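Local coordinates for nucleoside-diphosphate-sugar pyrophosphorylase (Vibrio cholerae, PDB 4EVW), which probably transfers a nucleotidyl group from a nucleoside triphosphate to a sugar phosphate, giving an activated nucleotide sugar and pyrophosphate, at residues T19-M24 / N55-A60; T90-L95 / E181-A186; G132-F137 / G173-N178. The protein carries 1 engineered substitution. One frame throughout, in Å; residues are numbered along the deposited sequence.

Contact 1 of 3, residues T19-M24 / N55-A60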
loop_
_atom_site.group_PDB
_atom_site.type_symbol
_atom_site.label_atom_id
_atom_site.label_comp_id
_atom_site.label_asym_id
_atom_site.label_seq_id
_atom_site.Cartn_x
_atom_site.Cartn_y
_atom_site.Cartn_z
ATOM N N THR A 19 21.918 -9.147 -1.000
ATOM C CA THR A 19 22.388 -8.458 0.191
ATOM C C THR A 19 21.802 -7.051 0.315
ATOM O O THR A 19 21.906 -6.420 1.365
ATOM C CB THR A 19 23.935 -8.404 0.216
ATOM O OG1 THR A 19 24.417 -7.826 -1.002
ATOM C CG2 THR A 19 24.503 -9.821 0.348
ATOM N N GLN A 20 21.172 -6.572 -0.754
ATOM C CA GLN A 20 20.543 -5.249 -0.755
ATOM C C GLN A 20 19.044 -5.388 -0.500
ATOM O O GLN A 20 18.453 -6.412 -0.828
ATOM C CB GLN A 20 20.698 -4.578 -2.126
ATOM C CG GLN A 20 22.097 -4.192 -2.533
ATOM C CD GLN A 20 22.099 -3.480 -3.871
ATOM O OE1 GLN A 20 21.990 -4.110 -4.925
ATOM N NE2 GLN A 20 22.198 -2.156 -3.837
ATOM N N PRO A 21 18.412 -4.368 0.104
ATOM C CA PRO A 21 16.969 -4.516 0.314
ATOM C C PRO A 21 16.309 -4.592 -1.066
ATOM O O PRO A 21 16.783 -3.984 -2.028
ATOM C CB PRO A 21 16.588 -3.264 1.115
ATOM C CG PRO A 21 17.745 -2.322 0.918
ATOM C CD PRO A 21 18.939 -3.222 0.860
ATOM N N LYS A 22 15.229 -5.355 -1.156
ATOM C CA LYS A 22 14.533 -5.572 -2.416
ATOM C C LYS A 22 14.236 -4.342 -3.271
ATOM O O LYS A 22 14.387 -4.397 -4.490
ATOM C CB LYS A 22 13.256 -6.371 -2.137
ATOM C CG LYS A 22 12.007 -5.918 -2.860
ATOM C CD LYS A 22 10.794 -6.668 -2.320
ATOM C CE LYS A 22 10.692 -6.539 -0.799
ATOM N NZ LYS A 22 10.539 -5.124 -0.357
ATOM N N TYR A 23 13.841 -3.232 -2.654
ATOM C CA TYR A 23 13.527 -2.045 -3.442
ATOM C C TYR A 23 14.734 -1.413 -4.141
ATOM O O TYR A 23 14.570 -0.556 -5.016
ATOM C CB TYR A 23 12.789 -1.000 -2.593
ATOM C CG TYR A 23 13.367 -0.760 -1.220
ATOM C CD1 TYR A 23 12.782 -1.330 -0.087
ATOM C CD2 TYR A 23 14.494 0.038 -1.052
ATOM C CE1 TYR A 23 13.309 -1.108 1.183
ATOM C CE2 TYR A 23 15.032 0.268 0.215
ATOM C CZ TYR A 23 14.436 -0.309 1.325
ATOM O OH TYR A 23 14.966 -0.089 2.577
HETATM N N MSE A 24 15.941 -1.839 -3.770
HETATM C CA MSE A 24 17.154 -1.319 -4.404
HETATM C C MSE A 24 17.646 -2.239 -5.515
HETATM O O MSE A 24 18.603 -1.910 -6.221
HETATM C CB MSE A 24 18.276 -1.128 -3.376
HETATM C CG MSE A 24 18.006 -0.033 -2.361
HETATM SE SE MSE A 24 19.545 0.312 -1.223
HETATM C CE MSE A 24 18.765 1.629 -0.039
ATOM N N ASN A 55 15.495 3.110 9.184
ATOM C CA ASN A 55 16.860 3.609 9.279
ATOM C C ASN A 55 17.910 2.549 8.971
ATOM O O ASN A 55 18.822 2.327 9.761
ATOM C CB ASN A 55 17.102 4.194 10.673
ATOM C CG ASN A 55 16.980 3.158 11.772
ATOM O OD1 ASN A 55 16.380 2.098 11.586
ATOM N ND2 ASN A 55 17.541 3.469 12.938
ATOM N N VAL A 56 17.777 1.893 7.823
ATOM C CA VAL A 56 18.737 0.876 7.403
ATOM C C VAL A 56 19.131 1.070 5.941
ATOM O O VAL A 56 18.386 1.668 5.160
ATOM C CB VAL A 56 18.178 -0.561 7.575
ATOM C CG1 VAL A 56 18.100 -0.926 9.052
ATOM C CG2 VAL A 56 16.805 -0.668 6.929
ATOM N N TYR A 57 20.312 0.564 5.588
ATOM C CA TYR A 57 20.850 0.641 4.229
ATOM C C TYR A 57 20.851 2.018 3.589
ATOM O O TYR A 57 20.829 2.128 2.364
ATOM C CB TYR A 57 20.089 -0.308 3.310
ATOM C CG TYR A 57 20.191 -1.738 3.738
ATOM C CD1 TYR A 57 21.323 -2.497 3.442
ATOM C CD2 TYR A 57 19.166 -2.333 4.462
ATOM C CE1 TYR A 57 21.430 -3.817 3.863
ATOM C CE2 TYR A 57 19.259 -3.647 4.888
ATOM C CZ TYR A 57 20.393 -4.385 4.581
ATOM O OH TYR A 57 20.486 -5.693 4.987
ATOM N N ASP A 58 20.868 3.060 4.410
ATOM C CA ASP A 58 20.878 4.426 3.906
ATOM C C ASP A 58 19.698 4.659 2.964
ATOM O O ASP A 58 19.802 5.361 1.956
ATOM C CB ASP A 58 22.212 4.692 3.206
ATOM C CG ASP A 58 23.400 4.533 4.149
ATOM O OD1 ASP A 58 23.438 5.250 5.173
ATOM O OD2 ASP A 58 24.284 3.692 3.878
ATOM N N THR A 59 18.562 4.074 3.327
ATOM C CA THR A 59 17.350 4.167 2.525
ATOM C C THR A 59 16.775 5.575 2.366
ATOM O O THR A 59 16.311 5.927 1.279
ATOM C CB THR A 59 16.261 3.222 3.082
ATOM O OG1 THR A 59 16.748 1.875 3.047
ATOM C CG2 THR A 59 14.996 3.304 2.242
ATOM N N ALA A 60 16.798 6.383 3.423
ATOM C CA ALA A 60 16.263 7.739 3.322
ATOM C C ALA A 60 16.976 8.505 2.207
ATOM O O ALA A 60 16.340 9.196 1.407
ATOM C CB ALA A 60 16.415 8.476 4.654
HETATM O O HOH W 1 21.970 -7.637 3.663
#
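Tyr57 is the first residue of 55-60 to reach well across, and it meets Pro21. Its CG lies anti to its own carbonyl carbon (chi1 -61°), on the Pro21 side. Pro21 CD sits over one face of the ring in a CH-pi contact. That CD is 3.6 Å from the centroid of the Tyr57 ring and 16° off the ring normal. The phenol end lies near the Thr19 carbonyl, and a water links the two. The water is 2.6 Å from Thr19 O, to which it donates, and 2.8 Å from Tyr57 OH. This is the exposed end of the contact. At the backbone of Tyr57, the extended side chain of Met24, a selenomethionine, brings CE to 3.2 Å from Tyr57 O.

After Asp58, at the N-cap position, Thr59 opens helix 59-70 and is buried. Its OG1 lies at the edge of the Tyr23 ring, in plane, 2.7 Å from Tyr23 OH. Over one face of that ring, Pro21 CB lies 3.7 Å above the plane of Tyr23. Thr59 OG1 also donates to Val56 O at 2.7 Å. Thr59 N donates to Val56 O as well, so two donors grip this carbonyl from opposite faces of its plane.

Pro21 and Lys22 are consistent with the Pro-Lys pair that closes the signature loop of sugar nucleotidyltransferases. The contact joins the loop after helix 11-15 to the turn after strand 49-54. Tyr57 also touches Phe14 of helix 11-15. Tyr23 is backbone-bonded to Phe33 of helix 32-37. On the far side, Asn55 is backbone-bonded to Leu80 of strand 75-80, and Ala60 rests on Glu79 of that strand.

Contact 2 of 3, residues T90-L95 / E181-A186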
loop_
_atom_site.group_PDB
_atom_site.type_symbol
_atom_site.label_atom_id
_atom_site.label_comp_id
_atom_site.label_asym_id
_atom_site.label_seq_id
_atom_site.Cartn_x
_atom_site.Cartn_y
_atom_site.Cartn_z
ATOM N N THR A 90 3.002 0.847 10.023
ATOM C CA THR A 90 3.983 1.673 9.324
ATOM C C THR A 90 3.324 2.964 8.850
ATOM O O THR A 90 3.857 4.059 9.055
ATOM C CB THR A 90 4.566 0.922 8.119
ATOM O OG1 THR A 90 5.216 -0.270 8.584
ATOM C CG2 THR A 90 5.577 1.799 7.374
ATOM N N VAL A 91 2.159 2.838 8.222
ATOM C CA VAL A 91 1.432 4.004 7.738
ATOM C C VAL A 91 1.076 4.952 8.885
ATOM O O VAL A 91 1.305 6.159 8.794
ATOM C CB VAL A 91 0.153 3.574 6.995
ATOM C CG1 VAL A 91 -0.748 4.784 6.756
ATOM C CG2 VAL A 91 0.535 2.916 5.653
ATOM N N THR A 92 0.528 4.411 9.972
ATOM C CA THR A 92 0.168 5.254 11.114
ATOM C C THR A 92 1.384 5.987 11.691
ATOM O O THR A 92 1.321 7.187 11.965
ATOM C CB THR A 92 -0.511 4.417 12.225
ATOM O OG1 THR A 92 -1.762 3.913 11.736
ATOM C CG2 THR A 92 -0.761 5.269 13.467
ATOM N N LEU A 93 2.492 5.278 11.875
ATOM C CA LEU A 93 3.697 5.905 12.416
ATOM C C LEU A 93 4.270 6.930 11.432
ATOM O O LEU A 93 4.828 7.953 11.839
ATOM C CB LEU A 93 4.746 4.839 12.755
ATOM C CG LEU A 93 4.373 3.923 13.924
ATOM C CD1 LEU A 93 5.503 2.925 14.180
ATOM C CD2 LEU A 93 4.116 4.764 15.168
ATOM N N GLY A 94 4.122 6.657 10.138
ATOM C CA GLY A 94 4.602 7.583 9.123
ATOM C C GLY A 94 3.798 8.875 9.118
ATOM O O GLY A 94 4.352 9.967 8.968
ATOM N N LEU A 95 2.482 8.760 9.277
ATOM C CA LEU A 95 1.625 9.938 9.305
ATOM C C LEU A 95 1.899 10.741 10.567
ATOM O O LEU A 95 1.829 11.970 10.564
ATOM C CB LEU A 95 0.152 9.533 9.248
ATOM C CG LEU A 95 -0.280 8.965 7.893
ATOM C CD1 LEU A 95 -1.673 8.383 8.017
ATOM C CD2 LEU A 95 -0.241 10.071 6.828
ATOM N N GLU A 181 -8.091 11.121 8.412
ATOM C CA GLU A 181 -8.684 10.892 9.725
ATOM C C GLU A 181 -9.484 9.598 9.838
ATOM O O GLU A 181 -9.520 8.989 10.911
ATOM C CB GLU A 181 -9.542 12.091 10.155
ATOM C CG GLU A 181 -8.710 13.256 10.699
ATOM C CD GLU A 181 -7.661 12.806 11.714
ATOM O OE1 GLU A 181 -8.038 12.195 12.739
ATOM O OE2 GLU A 181 -6.460 13.062 11.484
ATOM N N ASP A 182 -10.117 9.169 8.747
ATOM C CA ASP A 182 -10.876 7.919 8.769
ATOM C C ASP A 182 -9.911 6.743 8.878
ATOM O O ASP A 182 -10.191 5.756 9.562
ATOM C CB ASP A 182 -11.734 7.762 7.509
ATOM C CG ASP A 182 -12.885 8.750 7.458
ATOM O OD1 ASP A 182 -13.342 9.195 8.531
ATOM O OD2 ASP A 182 -13.340 9.071 6.342
ATOM N N TYR A 183 -8.776 6.841 8.193
ATOM C CA TYR A 183 -7.773 5.788 8.277
ATOM C C TYR A 183 -7.289 5.670 9.719
ATOM O O TYR A 183 -7.235 4.578 10.280
ATOM C CB TYR A 183 -6.553 6.098 7.402
ATOM C CG TYR A 183 -5.455 5.079 7.603
ATOM C CD1 TYR A 183 -5.429 3.902 6.853
ATOM C CD2 TYR A 183 -4.491 5.246 8.604
ATOM C CE1 TYR A 183 -4.479 2.910 7.101
ATOM C CE2 TYR A 183 -3.541 4.258 8.859
ATOM C CZ TYR A 183 -3.541 3.094 8.105
ATOM O OH TYR A 183 -2.631 2.098 8.367
ATOM N N LEU A 184 -6.919 6.802 10.315
ATOM C CA LEU A 184 -6.403 6.784 11.680
ATOM C C LEU A 184 -7.427 6.301 12.704
ATOM O O LEU A 184 -7.081 5.616 13.667
ATOM C CB LEU A 184 -5.857 8.166 12.060
ATOM C CG LEU A 184 -4.617 8.586 11.255
ATOM C CD1 LEU A 184 -4.224 10.008 11.622
ATOM C CD2 LEU A 184 -3.461 7.628 11.521
ATOM N N GLU A 185 -8.692 6.644 12.495
ATOM C CA GLU A 185 -9.741 6.201 13.406
ATOM C C GLU A 185 -9.950 4.689 13.270
ATOM O O GLU A 185 -10.121 3.989 14.266
ATOM C CB GLU A 185 -11.042 6.938 13.105
ATOM C CG GLU A 185 -12.175 6.589 14.046
ATOM C CD GLU A 185 -11.893 6.976 15.488
ATOM O OE1 GLU A 185 -10.954 7.764 15.738
ATOM O OE2 GLU A 185 -12.627 6.491 16.376
ATOM N N ALA A 186 -9.928 4.177 12.041
ATOM C CA ALA A 186 -10.092 2.739 11.838
ATOM C C ALA A 186 -8.922 2.002 12.489
ATOM O O ALA A 186 -9.098 0.939 13.094
ATOM C CB ALA A 186 -10.147 2.420 10.359
#
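Tyr183 reaches from helix 180-191 to Val91 and Thr92 of helix 87-100, and this is the tight part of the contact. Its CG lies anti to the backbone N (chi1 174°), on the side of helix 87-100. Val91 CG1 meets the ring obliquely, 3.5 Å from Tyr183 CZ. Val91 CB is 3.4 Å from Tyr183 OH. Thr92 OG1 comes to the ring edge near its plane, 3.4 Å from Tyr183 CE2. The two hydroxyls do not bond each other. Both hydrogen-bond to Ala88 O, one turn back on helix 87-100, so both polar groups have a partner inside a buried contact.

The two helices pack against the central sheet in what is probably the Rossmann-like fold of sugar nucleotidyltransferases. Leu95 touches Leu50 of strand 49-54, and Tyr183 meets Phe177 of strand 174-177 edge-to-face. The axes of the two short segments come within 10.7 Å of each other, with N-to-C directions at 125°.

The other part is looser. There Leu184, partly exposed, offers CD2 to two methyls. It lies 4.0 Å from Leu95 CD1 and 4.1 Å from Thr92 CG2. Further round the same helix, Glu185 forms a salt bridge with Arg188.

Contact 3 of 3, residues G132-F137 / G173-N178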
loop_
_atom_site.group_PDB
_atom_site.type_symbol
_atom_site.label_atom_id
_atom_site.label_comp_id
_atom_site.label_asym_id
_atom_site.label_seq_id
_atom_site.Cartn_x
_atom_site.Cartn_y
_atom_site.Cartn_z
ATOM N N GLY A 132 -13.846 5.560 0.473
ATOM C CA GLY A 132 -12.611 4.817 0.290
ATOM C C GLY A 132 -12.841 3.661 -0.664
ATOM O O GLY A 132 -13.978 3.263 -0.904
ATOM N N TYR A 133 -11.775 3.125 -1.236
ATOM C CA TYR A 133 -11.944 1.997 -2.133
ATOM C C TYR A 133 -10.698 1.144 -2.189
ATOM O O TYR A 133 -9.586 1.617 -1.941
ATOM C CB TYR A 133 -12.330 2.462 -3.549
ATOM C CG TYR A 133 -11.164 2.844 -4.433
ATOM C CD1 TYR A 133 -10.641 4.139 -4.426
ATOM C CD2 TYR A 133 -10.571 1.898 -5.266
ATOM C CE1 TYR A 133 -9.554 4.478 -5.242
ATOM C CE2 TYR A 133 -9.494 2.221 -6.075
ATOM C CZ TYR A 133 -8.988 3.507 -6.059
ATOM O OH TYR A 133 -7.923 3.812 -6.873
ATOM N N LEU A 134 -10.904 -0.129 -2.500
ATOM C CA LEU A 134 -9.819 -1.089 -2.613
ATOM C C LEU A 134 -9.725 -1.478 -4.068
ATOM O O LEU A 134 -10.728 -1.833 -4.684
ATOM C CB LEU A 134 -10.115 -2.357 -1.799
ATOM C CG LEU A 134 -10.229 -2.249 -0.280
ATOM C CD1 LEU A 134 -11.674 -1.964 0.124
ATOM C CD2 LEU A 134 -9.750 -3.562 0.339
ATOM N N GLU A 135 -8.526 -1.404 -4.624
ATOM C CA GLU A 135 -8.332 -1.802 -6.007
ATOM C C GLU A 135 -8.210 -3.318 -5.964
ATOM O O GLU A 135 -7.480 -3.863 -5.131
ATOM C CB GLU A 135 -7.056 -1.185 -6.549
ATOM C CG GLU A 135 -6.809 -1.450 -8.014
ATOM C CD GLU A 135 -5.519 -0.815 -8.467
ATOM O OE1 GLU A 135 -4.446 -1.322 -8.081
ATOM O OE2 GLU A 135 -5.582 0.203 -9.190
ATOM N N VAL A 136 -8.927 -4.004 -6.844
ATOM C CA VAL A 136 -8.894 -5.461 -6.847
ATOM C C VAL A 136 -8.740 -6.062 -8.239
ATOM O O VAL A 136 -8.947 -5.387 -9.248
ATOM C CB VAL A 136 -10.192 -6.043 -6.212
ATOM C CG1 VAL A 136 -10.298 -5.627 -4.748
ATOM C CG2 VAL A 136 -11.426 -5.562 -6.989
ATOM N N PHE A 137 -8.350 -7.333 -8.284
ATOM C CA PHE A 137 -8.231 -8.054 -9.542
ATOM C C PHE A 137 -8.788 -9.453 -9.301
ATOM O O PHE A 137 -8.950 -9.884 -8.156
ATOM C CB PHE A 137 -6.773 -8.129 -10.038
ATOM C CG PHE A 137 -5.900 -9.055 -9.244
ATOM C CD1 PHE A 137 -5.430 -8.687 -7.989
ATOM C CD2 PHE A 137 -5.543 -10.297 -9.755
ATOM C CE1 PHE A 137 -4.618 -9.539 -7.256
ATOM C CE2 PHE A 137 -4.730 -11.160 -9.029
ATOM C CZ PHE A 137 -4.267 -10.780 -7.777
ATOM N N GLY A 173 -3.108 -4.330 -3.500
ATOM C CA GLY A 173 -2.218 -3.690 -2.550
ATOM C C GLY A 173 -2.406 -2.183 -2.548
ATOM O O GLY A 173 -1.683 -1.459 -1.861
ATOM N N LEU A 174 -3.361 -1.698 -3.338
ATOM C CA LEU A 174 -3.641 -0.267 -3.371
ATOM C C LEU A 174 -4.909 -0.055 -2.554
ATOM O O LEU A 174 -5.975 -0.570 -2.895
ATOM C CB LEU A 174 -3.836 0.230 -4.807
ATOM C CG LEU A 174 -3.956 1.756 -4.878
ATOM C CD1 LEU A 174 -3.204 2.284 -6.089
ATOM C CD2 LEU A 174 -5.423 2.155 -4.904
ATOM N N TYR A 175 -4.773 0.690 -1.461
ATOM C CA TYR A 175 -5.873 0.971 -0.550
ATOM C C TYR A 175 -6.069 2.472 -0.446
ATOM O O TYR A 175 -5.197 3.184 0.054
ATOM C CB TYR A 175 -5.557 0.424 0.841
ATOM C CG TYR A 175 -5.191 -1.034 0.847
ATOM C CD1 TYR A 175 -3.862 -1.443 0.979
ATOM C CD2 TYR A 175 -6.174 -2.011 0.721
ATOM C CE1 TYR A 175 -3.525 -2.795 0.988
ATOM C CE2 TYR A 175 -5.851 -3.360 0.725
ATOM C CZ TYR A 175 -4.529 -3.746 0.860
ATOM O OH TYR A 175 -4.215 -5.083 0.875
ATOM N N HIS A 176 -7.219 2.949 -0.897
ATOM C CA HIS A 176 -7.501 4.372 -0.870
ATOM C C HIS A 176 -8.490 4.745 0.227
ATOM O O HIS A 176 -9.457 4.020 0.477
ATOM C CB HIS A 176 -8.059 4.808 -2.231
ATOM C CG HIS A 176 -8.328 6.279 -2.329
ATOM N ND1 HIS A 176 -7.328 7.208 -2.525
ATOM C CD2 HIS A 176 -9.483 6.977 -2.251
ATOM C CE1 HIS A 176 -7.859 8.418 -2.568
ATOM N NE2 HIS A 176 -9.165 8.307 -2.403
ATOM N N PHE A 177 -8.219 5.869 0.888
ATOM C CA PHE A 177 -9.089 6.411 1.932
ATOM C C PHE A 177 -9.302 7.882 1.594
ATOM O O PHE A 177 -8.336 8.622 1.399
ATOM C CB PHE A 177 -8.440 6.303 3.315
ATOM C CG PHE A 177 -8.110 4.895 3.720
ATOM C CD1 PHE A 177 -6.979 4.266 3.223
ATOM C CD2 PHE A 177 -8.942 4.196 4.587
ATOM C CE1 PHE A 177 -6.673 2.954 3.583
ATOM C CE2 PHE A 177 -8.648 2.883 4.956
ATOM C CZ PHE A 177 -7.510 2.261 4.452
ATOM N N ASN A 178 -10.560 8.307 1.525
ATOM C CA ASN A 178 -10.861 9.697 1.188
ATOM C C ASN A 178 -10.368 10.692 2.242
ATOM O O ASN A 178 -10.044 11.833 1.915
ATOM C CB ASN A 178 -12.369 9.874 0.973
ATOM C CG ASN A 178 -12.713 11.226 0.383
ATOM O OD1 ASN A 178 -12.129 11.641 -0.620
ATOM N ND2 ASN A 178 -13.663 11.921 0.998
HETATM O O HOH W 2 -6.768 -3.183 -2.624
#
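Strands 132-137 and 174-177 run antiparallel, with Tyr133 and His176 as a hydrogen-bonded pair (Tyr133 N to His176 O 3.0 Å, His176 N to Tyr133 O 2.9 Å) and a further bond of 3.2 Å from Glu135 N to Leu174 O. The Tyr133 ring comes obliquely alongside His176, with Tyr133 CE1 3.4 Å from His176 CB. The planes of the two rings stand at 39°. His176 ND1 is hydrogen-bonded to Thr110 of strand 109-111.

Strand 174-177 pairs with strand 109-111, which lies next to the parallel strand 2-5. Strand 132-138 pairs in parallel with strand 219-223. The antiparallel pair thus sits inside a mixed central sheet, consistent with the sugar nucleotidyltransferase fold.

On the face of Leu134 and Tyr175, Leu134 CD2 sits at the ring edge, in plane, 3.9 Å from Tyr175 CD2. Near the corner that the chain turns at Gly173, Glu135 OE1 passes 3.7 Å from Leu174 CB. The carboxylate is held elsewhere: OE1 bonds Thr172 OG1 and OE2 forms a salt bridge with Arg118. At this end a water donates to both Glu135 O and Leu174 O.

Overall arrangement
From the N terminus, contact 1 comes first. It closes a loop of 30 residues holding strand 49-54, before contact 2 opens. Contact 2 then closes a much longer loop, from helix 87-100 to helix 180-191. Contact 3 lies within that loop and brings strand 132-138 back to strand 174-177. Helix 180-191 follows strand 174-177 directly, so contacts 2 and 3 touch: Phe177 CZ packs 3.6 Å from Tyr183 CD1. Contact 1 stands apart, with its centre about 27 Å from that of contact 3, on the opposite side of the chain's centre. It ties the loop after helix 11-15 to the start of helix 59-70. Contact 2 joins two helices and contact 3 two strands.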